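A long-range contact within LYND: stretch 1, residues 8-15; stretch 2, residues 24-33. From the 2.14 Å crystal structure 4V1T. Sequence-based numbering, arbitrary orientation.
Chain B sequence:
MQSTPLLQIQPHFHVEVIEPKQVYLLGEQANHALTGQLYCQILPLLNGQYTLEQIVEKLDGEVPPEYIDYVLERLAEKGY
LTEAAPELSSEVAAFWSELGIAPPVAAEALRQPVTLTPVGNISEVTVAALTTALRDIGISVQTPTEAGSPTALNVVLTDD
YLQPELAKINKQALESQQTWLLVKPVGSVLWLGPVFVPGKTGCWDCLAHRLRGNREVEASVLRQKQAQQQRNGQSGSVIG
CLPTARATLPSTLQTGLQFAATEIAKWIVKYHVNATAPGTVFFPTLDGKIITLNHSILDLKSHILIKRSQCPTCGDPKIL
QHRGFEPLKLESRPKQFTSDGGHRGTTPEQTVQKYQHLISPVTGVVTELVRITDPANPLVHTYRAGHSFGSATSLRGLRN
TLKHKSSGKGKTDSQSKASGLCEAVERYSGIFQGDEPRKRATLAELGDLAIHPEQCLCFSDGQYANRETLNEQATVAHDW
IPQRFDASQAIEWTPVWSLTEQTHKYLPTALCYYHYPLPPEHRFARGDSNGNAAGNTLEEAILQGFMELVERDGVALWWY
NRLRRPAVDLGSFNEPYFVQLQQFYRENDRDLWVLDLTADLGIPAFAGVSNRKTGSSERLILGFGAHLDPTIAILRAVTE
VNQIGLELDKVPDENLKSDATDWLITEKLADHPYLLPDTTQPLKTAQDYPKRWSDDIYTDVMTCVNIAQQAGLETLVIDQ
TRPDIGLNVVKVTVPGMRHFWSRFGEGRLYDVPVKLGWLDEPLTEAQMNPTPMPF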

ATOM      1  N   GLN B   8      37.920  16.521  -6.959  1.00 55.80           N
ATOM      2  CA  GLN B   8      36.709  17.256  -6.653  1.00 51.81           C
ATOM      3  C   GLN B   8      35.791  16.461  -5.738  1.00 55.11           C
ATOM      4  O   GLN B   8      35.706  15.234  -5.816  1.00 53.02           O
ATOM      5  CB  GLN B   8      35.955  17.637  -7.932  1.00 50.94           C
ATOM      6  CG  GLN B   8      35.352  16.474  -8.701  1.00 57.66           C
ATOM      7  CD  GLN B   8      34.387  16.920  -9.798  1.00 54.66           C
ATOM      8  OE1 GLN B   8      33.992  18.084  -9.883  1.00 62.90           O
ATOM      9  NE2 GLN B   8      33.999  15.979 -10.640  1.00 52.44           N
ATOM     10  N   ILE B   9      35.116  17.177  -4.849  1.00 51.59           N
ATOM     11  CA  ILE B   9      33.984  16.617  -4.154  1.00 59.47           C
ATOM     12  C   ILE B   9      32.951  16.334  -5.236  1.00 58.29           C
ATOM     13  O   ILE B   9      32.737  17.131  -6.151  1.00 49.68           O
ATOM     14  CB  ILE B   9      33.409  17.563  -3.096  1.00 62.76           C
ATOM     15  CG1 ILE B   9      34.468  17.903  -2.041  1.00 80.32           C
ATOM     16  CG2 ILE B   9      32.207  16.929  -2.417  1.00 62.21           C
ATOM     17  CD1 ILE B   9      35.033  16.711  -1.284  1.00 74.04           C
ATOM     18  N   GLN B  10      32.326  15.177  -5.142  1.00 46.63           N
ATOM     19  CA  GLN B  10      31.449  14.720  -6.207  1.00 58.93           C
ATOM     20  C   GLN B  10      30.403  15.758  -6.564  1.00 43.53           C
ATOM     21  O   GLN B  10      29.767  16.318  -5.679  1.00 39.58           O
ATOM     22  CB  GLN B  10      30.809  13.371  -5.856  1.00 72.31           C
ATOM     23  CG  GLN B  10      30.408  13.138  -4.406  1.00 73.52           C
ATOM     24  CD  GLN B  10      30.543  11.669  -4.047  1.00 88.15           C
ATOM     25  OE1 GLN B  10      31.454  10.985  -4.524  1.00 86.05           O
ATOM     26  NE2 GLN B  10      29.630  11.167  -3.233  1.00 97.41           N
ATOM     27  N   PRO B  11      30.244  16.021  -7.872  1.00 40.56           N
ATOM     28  CA  PRO B  11      29.627  17.253  -8.371  1.00 42.09           C
ATOM     29  C   PRO B  11      28.122  17.368  -8.199  1.00 42.70           C
ATOM     30  O   PRO B  11      27.560  18.397  -8.570  1.00 50.53           O
ATOM     31  CB  PRO B  11      29.997  17.246  -9.854  1.00 54.88           C
ATOM     32  CG  PRO B  11      30.146  15.818 -10.196  1.00 53.23           C
ATOM     33  CD  PRO B  11      30.720  15.166  -8.975  1.00 44.19           C
ATOM     34  N   HIS B  12      27.474  16.352  -7.637  1.00 34.97           N
ATOM     35  CA  HIS B  12      26.037  16.442  -7.412  1.00 41.45           C
ATOM     36  C   HIS B  12      25.769  17.202  -6.114  1.00 42.02           C
ATOM     37  O   HIS B  12      24.641  17.583  -5.832  1.00 49.97           O
ATOM     38  CB  HIS B  12      25.388  15.053  -7.405  1.00 36.08           C
ATOM     39  CG  HIS B  12      25.773  14.191  -6.243  1.00 44.47           C
ATOM     40  ND1 HIS B  12      25.113  14.240  -5.039  1.00 46.49           N
ATOM     41  CD2 HIS B  12      26.722  13.233  -6.113  1.00 41.62           C
ATOM     42  CE1 HIS B  12      25.644  13.360  -4.210  1.00 46.70           C
ATOM     43  NE2 HIS B  12      26.620  12.734  -4.840  1.00 51.98           N
ATOM     44  N   PHE B  13      26.826  17.438  -5.339  1.00 35.30           N
ATOM     45  CA  PHE B  13      26.723  18.221  -4.117  1.00 37.75           C
ATOM     46  C   PHE B  13      26.942  19.707  -4.370  1.00 43.69           C
ATOM     47  O   PHE B  13      27.867  20.099  -5.071  1.00 46.46           O
ATOM     48  CB  PHE B  13      27.739  17.742  -3.082  1.00 41.32           C
ATOM     49  CG  PHE B  13      27.374  16.444  -2.423  1.00 43.75           C
ATOM     50  CD1 PHE B  13      26.103  16.253  -1.894  1.00 45.61           C
ATOM     51  CD2 PHE B  13      28.299  15.411  -2.331  1.00 48.30           C
ATOM     52  CE1 PHE B  13      25.762  15.054  -1.297  1.00 44.15           C
ATOM     53  CE2 PHE B  13      27.963  14.212  -1.734  1.00 52.83           C
ATOM     54  CZ  PHE B  13      26.692  14.030  -1.219  1.00 51.15           C
ATOM     55  N   HIS B  14      26.070  20.525  -3.804  1.00 49.43           N
ATOM     56  CA  HIS B  14      26.348  21.944  -3.646  1.00 41.82           C
ATOM     57  C   HIS B  14      27.112  22.116  -2.331  1.00 41.66           C
ATOM     58  O   HIS B  14      26.637  21.708  -1.268  1.00 37.09           O
ATOM     59  CB  HIS B  14      25.057  22.758  -3.646  1.00 55.43           C
ATOM     60  CG  HIS B  14      25.223  24.148  -3.127  1.00 62.15           C
ATOM     61  ND1 HIS B  14      26.121  25.042  -3.665  1.00 70.18           N
ATOM     62  CD2 HIS B  14      24.607  24.798  -2.113  1.00 72.88           C
ATOM     63  CE1 HIS B  14      26.054  26.183  -3.003  1.00 75.88           C
ATOM     64  NE2 HIS B  14      25.142  26.062  -2.054  1.00 72.67           N
ATOM     65  N   VAL B  15      28.298  22.703  -2.413  1.00 43.15           N
ATOM     66  CA  VAL B  15      29.158  22.883  -1.256  1.00 41.74           C
ATOM     67  C   VAL B  15      28.884  24.230  -0.591  1.00 41.46           C
ATOM     68  O   VAL B  15      29.043  25.278  -1.211  1.00 43.12           O
ATOM     69  CB  VAL B  15      30.650  22.799  -1.664  1.00 44.98           C
ATOM     70  CG1 VAL B  15      31.560  23.118  -0.477  1.00 41.57           C
ATOM     71  CG2 VAL B  15      30.963  21.416  -2.200  1.00 50.59           C
ATOM     72  N   TYR B  24      28.623  22.138   4.485  1.00 46.18           N
ATOM     73  CA  TYR B  24      27.478  21.300   4.157  1.00 44.59           C
ATOM     74  C   TYR B  24      27.531  20.877   2.701  1.00 39.96           C
ATOM     75  O   TYR B  24      27.852  21.677   1.821  1.00 38.16           O
ATOM     76  CB  TYR B  24      26.175  22.040   4.443  1.00 47.93           C
ATOM     77  CG  TYR B  24      25.896  22.215   5.910  1.00 42.65           C
ATOM     78  CD1 TYR B  24      25.250  21.225   6.636  1.00 47.64           C
ATOM     79  CD2 TYR B  24      26.287  23.370   6.581  1.00 45.26           C
ATOM     80  CE1 TYR B  24      25.002  21.379   7.986  1.00 48.88           C
ATOM     81  CE2 TYR B  24      26.039  23.529   7.928  1.00 42.73           C
ATOM     82  CZ  TYR B  24      25.397  22.535   8.623  1.00 43.82           C
ATOM     83  OH  TYR B  24      25.144  22.702   9.955  1.00 43.62           O
ATOM     84  N   LEU B  25      27.233  19.609   2.466  1.00 41.28           N
ATOM     85  CA  LEU B  25      27.120  19.077   1.119  1.00 42.38           C
ATOM     86  C   LEU B  25      25.648  18.824   0.824  1.00 42.06           C
ATOM     87  O   LEU B  25      25.079  17.833   1.278  1.00 36.29           O
ATOM     88  CB  LEU B  25      27.925  17.795   0.973  1.00 39.33           C
ATOM     89  CG  LEU B  25      29.370  17.846   1.484  1.00 45.05           C
ATOM     90  CD1 LEU B  25      30.049  16.500   1.260  1.00 49.00           C
ATOM     91  CD2 LEU B  25      30.155  18.953   0.800  1.00 45.93           C
ATOM     92  N   LEU B  26      25.036  19.744   0.084  1.00 44.38           N
ATOM     93  CA  LEU B  26      23.616  19.689  -0.195  1.00 41.80           C
ATOM     94  C   LEU B  26      23.357  19.041  -1.549  1.00 37.56           C
ATOM     95  O   LEU B  26      23.858  19.490  -2.568  1.00 37.25           O
ATOM     96  CB  LEU B  26      23.003  21.089  -0.141  1.00 38.53           C
ATOM     97  CG  LEU B  26      23.242  21.811   1.186  1.00 44.54           C
ATOM     98  CD1 LEU B  26      22.871  23.278   1.071  1.00 61.56           C
ATOM     99  CD2 LEU B  26      22.458  21.149   2.305  1.00 42.87           C
ATOM    100  N   GLY B  27      22.578  17.969  -1.524  1.00 36.53           N
ATOM    101  CA  GLY B  27      22.191  17.255  -2.720  1.00 44.19           C
ATOM    102  C   GLY B  27      20.679  17.179  -2.835  1.00 42.05           C
ATOM    103  O   GLY B  27      19.952  17.433  -1.868  1.00 45.49           O
ATOM    104  N   GLU B  28      20.207  16.828  -4.026  1.00 40.34           N
ATOM    105  CA  GLU B  28      18.780  16.751  -4.297  1.00 41.90           C
ATOM    106  C   GLU B  28      18.143  15.577  -3.565  1.00 41.74           C
ATOM    107  O   GLU B  28      16.969  15.631  -3.196  1.00 54.11           O
ATOM    108  CB  GLU B  28      18.541  16.621  -5.806  1.00 38.90           C
ATOM    109  CG  GLU B  28      17.205  17.165  -6.253  1.00 54.09           C
ATOM    110  CD  GLU B  28      17.027  17.144  -7.759  1.00 57.94           C
ATOM    111  OE1 GLU B  28      18.034  17.205  -8.494  1.00 64.02           O
ATOM    112  OE2 GLU B  28      15.867  17.063  -8.205  1.00 51.67           O
ATOM    113  N   GLN B  29      18.920  14.517  -3.360  1.00 44.12           N
ATOM    114  CA  GLN B  29      18.405  13.289  -2.750  1.00 47.08           C
ATOM    115  C   GLN B  29      19.124  12.880  -1.456  1.00 46.15           C
ATOM    116  O   GLN B  29      18.767  11.898  -0.824  1.00 55.21           O
ATOM    117  CB  GLN B  29      18.473  12.169  -3.775  1.00 51.96           C
ATOM    118  CG  GLN B  29      17.563  12.439  -4.966  1.00 65.17           C
ATOM    119  CD  GLN B  29      17.513  11.296  -5.938  1.00 60.53           C
ATOM    120  OE1 GLN B  29      17.391  10.147  -5.540  1.00 64.76           O
ATOM    121  NE2 GLN B  29      17.598  11.608  -7.225  1.00 60.59           N
ATOM    122  N   ALA B  30      20.134  13.637  -1.063  1.00 42.81           N
ATOM    123  CA  ALA B  30      20.804  13.390   0.203  1.00 44.68           C
ATOM    124  C   ALA B  30      21.624  14.613   0.628  1.00 41.95           C
ATOM    125  O   ALA B  30      22.139  15.365  -0.209  1.00 37.45           O
ATOM    126  CB  ALA B  30      21.690  12.154   0.100  1.00 43.72           C
ATOM    127  N   ASN B  31      21.735  14.805   1.934  1.00 41.58           N
ATOM    128  CA  ASN B  31      22.473  15.924   2.508  1.00 52.21           C
ATOM    129  C   ASN B  31      23.534  15.418   3.476  1.00 46.10           C
ATOM    130  O   ASN B  31      23.308  14.445   4.191  1.00 35.58           O
ATOM    131  CB  ASN B  31      21.519  16.873   3.227  1.00 54.10           C
ATOM    132  CG  ASN B  31      20.633  17.646   2.267  1.00 52.86           C
ATOM    133  OD1 ASN B  31      21.083  18.082   1.213  1.00 50.15           O
ATOM    134  ND2 ASN B  31      19.374  17.827   2.631  1.00 66.10           N
ATOM    135  N   HIS B  32      24.688  16.077   3.482  1.00 49.95           N
ATOM    136  CA  HIS B  32      25.800  15.692   4.352  1.00 43.84           C
ATOM    137  C   HIS B  32      26.456  16.902   5.006  1.00 37.50           C
ATOM    138  O   HIS B  32      26.452  18.003   4.452  1.00 42.70           O
ATOM    139  CB  HIS B  32      26.860  14.928   3.565  1.00 52.75           C
ATOM    140  CG  HIS B  32      26.402  13.594   3.072  1.00 52.95           C
ATOM    141  ND1 HIS B  32      25.731  13.429   1.879  1.00 53.18           N
ATOM    142  CD2 HIS B  32      26.528  12.359   3.606  1.00 51.96           C
ATOM    143  CE1 HIS B  32      25.455  12.150   1.701  1.00 51.96           C
ATOM    144  NE2 HIS B  32      25.931  11.478   2.733  1.00 54.50           N
ATOM    145  N   ALA B  33      27.023  16.680   6.186  1.00 50.06           N
ATOM    146  CA  ALA B  33      27.738  17.723   6.908  1.00 48.61           C
ATOM    147  C   ALA B  33      29.127  17.232   7.282  1.00 43.89           C
ATOM    148  O   ALA B  33      29.276  16.166   7.875  1.00 46.13           O
ATOM    149  CB  ALA B  33      26.971  18.137   8.150  1.00 58.13           C
TER
HETATM  150  O   HOH W   1      22.230  17.322  -6.368  1.00 50.74           O
HETATM  151  O   HOH W   2      21.857  14.082  -4.163  1.00 52.60           O

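Burying side chains between strands is cheap only if the polar groups of the backbone are paired as well, and this contact in LYND is a compact example. The first stretch leaves one strand after Ile 9, passes through a type I turn from Gln 10 to Phe 13, and enters a second strand that runs antiparallel to the one containing Tyr 24, Leu 25 and Leu 26. The turn is closed by Phe 13 N, which donates to Gln 10 O at 3.2 Å, so the amide of Phe 13 is satisfied within its own stretch.

Across the interface, His 14 and Leu 26 form the hydrogen-bonded pair of the antiparallel ladder. His 14 N donates to Leu 26 O at 2.7 Å, and Leu 26 N returns the bond to His 14 O at 2.9 Å; both are nearly linear, with angles of 167° and 169° at the hydrogen. Four backbone groups are thus paired by two residues. The next pair, Val 15 with Leu 25, is of the non-hydrogen-bonded kind, and the polar groups of Leu 25 turn the other way: Leu 25 N donates to His 32 O at 2.7 Å, and His 32 N to Leu 25 O at 2.8 Å. The central strand is therefore bonded on both edges by alternate residues. Weaker CA-H...O contacts supplement the ladder, with Phe 13 CA 3.5 Å from Leu 26 O and Leu 25 CA 3.6 Å from His 14 O. His 14 O also lies 3.3 Å from Tyr 24 O, but both are acceptors, so no hydrogen bond links them.

Beyond the ladder, water takes over. One molecule accepts from Glu 28 N at 3.1 Å and lies 2.5 Å from His 12 O, to which it can donate, though it has more acceptors in reach than protons to give; it bridges the stretches where their backbones no longer pair directly. A second accepts from Gln 29 N at 3.1 Å and, through a weak bond of 3.4 Å, from His 12 ND1.

The side chains exploit the alternation of the strands. Leu 25 shares a face of the sheet with Val 15, and its CD2 lies 4.0 Å from Val 15 CG2, while its CD1 reaches to 4.3 Å from Ile 9 CG2. Leu 25 CB sits over one face of the Phe 13 ring, 3.9 Å from the ring centroid, a CH-pi contact that lets an aliphatic carbon cover the aromatic surface. At the ring's edge, Phe 13 CE1 lies 3.8 Å from Ala 30 O. The ring also meets His 32 obliquely, with Phe 13 CZ 3.3 Å from His 32 ND1. Gly 27 leaves space beside this ring: an ideal CB there would lie a tight 3.4 Å from Phe 13 CE1 and would clash with Ala 30 O at 2.6 Å.

On the other face, His 14 CD2 approaches Leu 26 CD1 at 3.9 Å, a contact at the imidazole edge. Together the two stretches bury 429 Å², counting both sides.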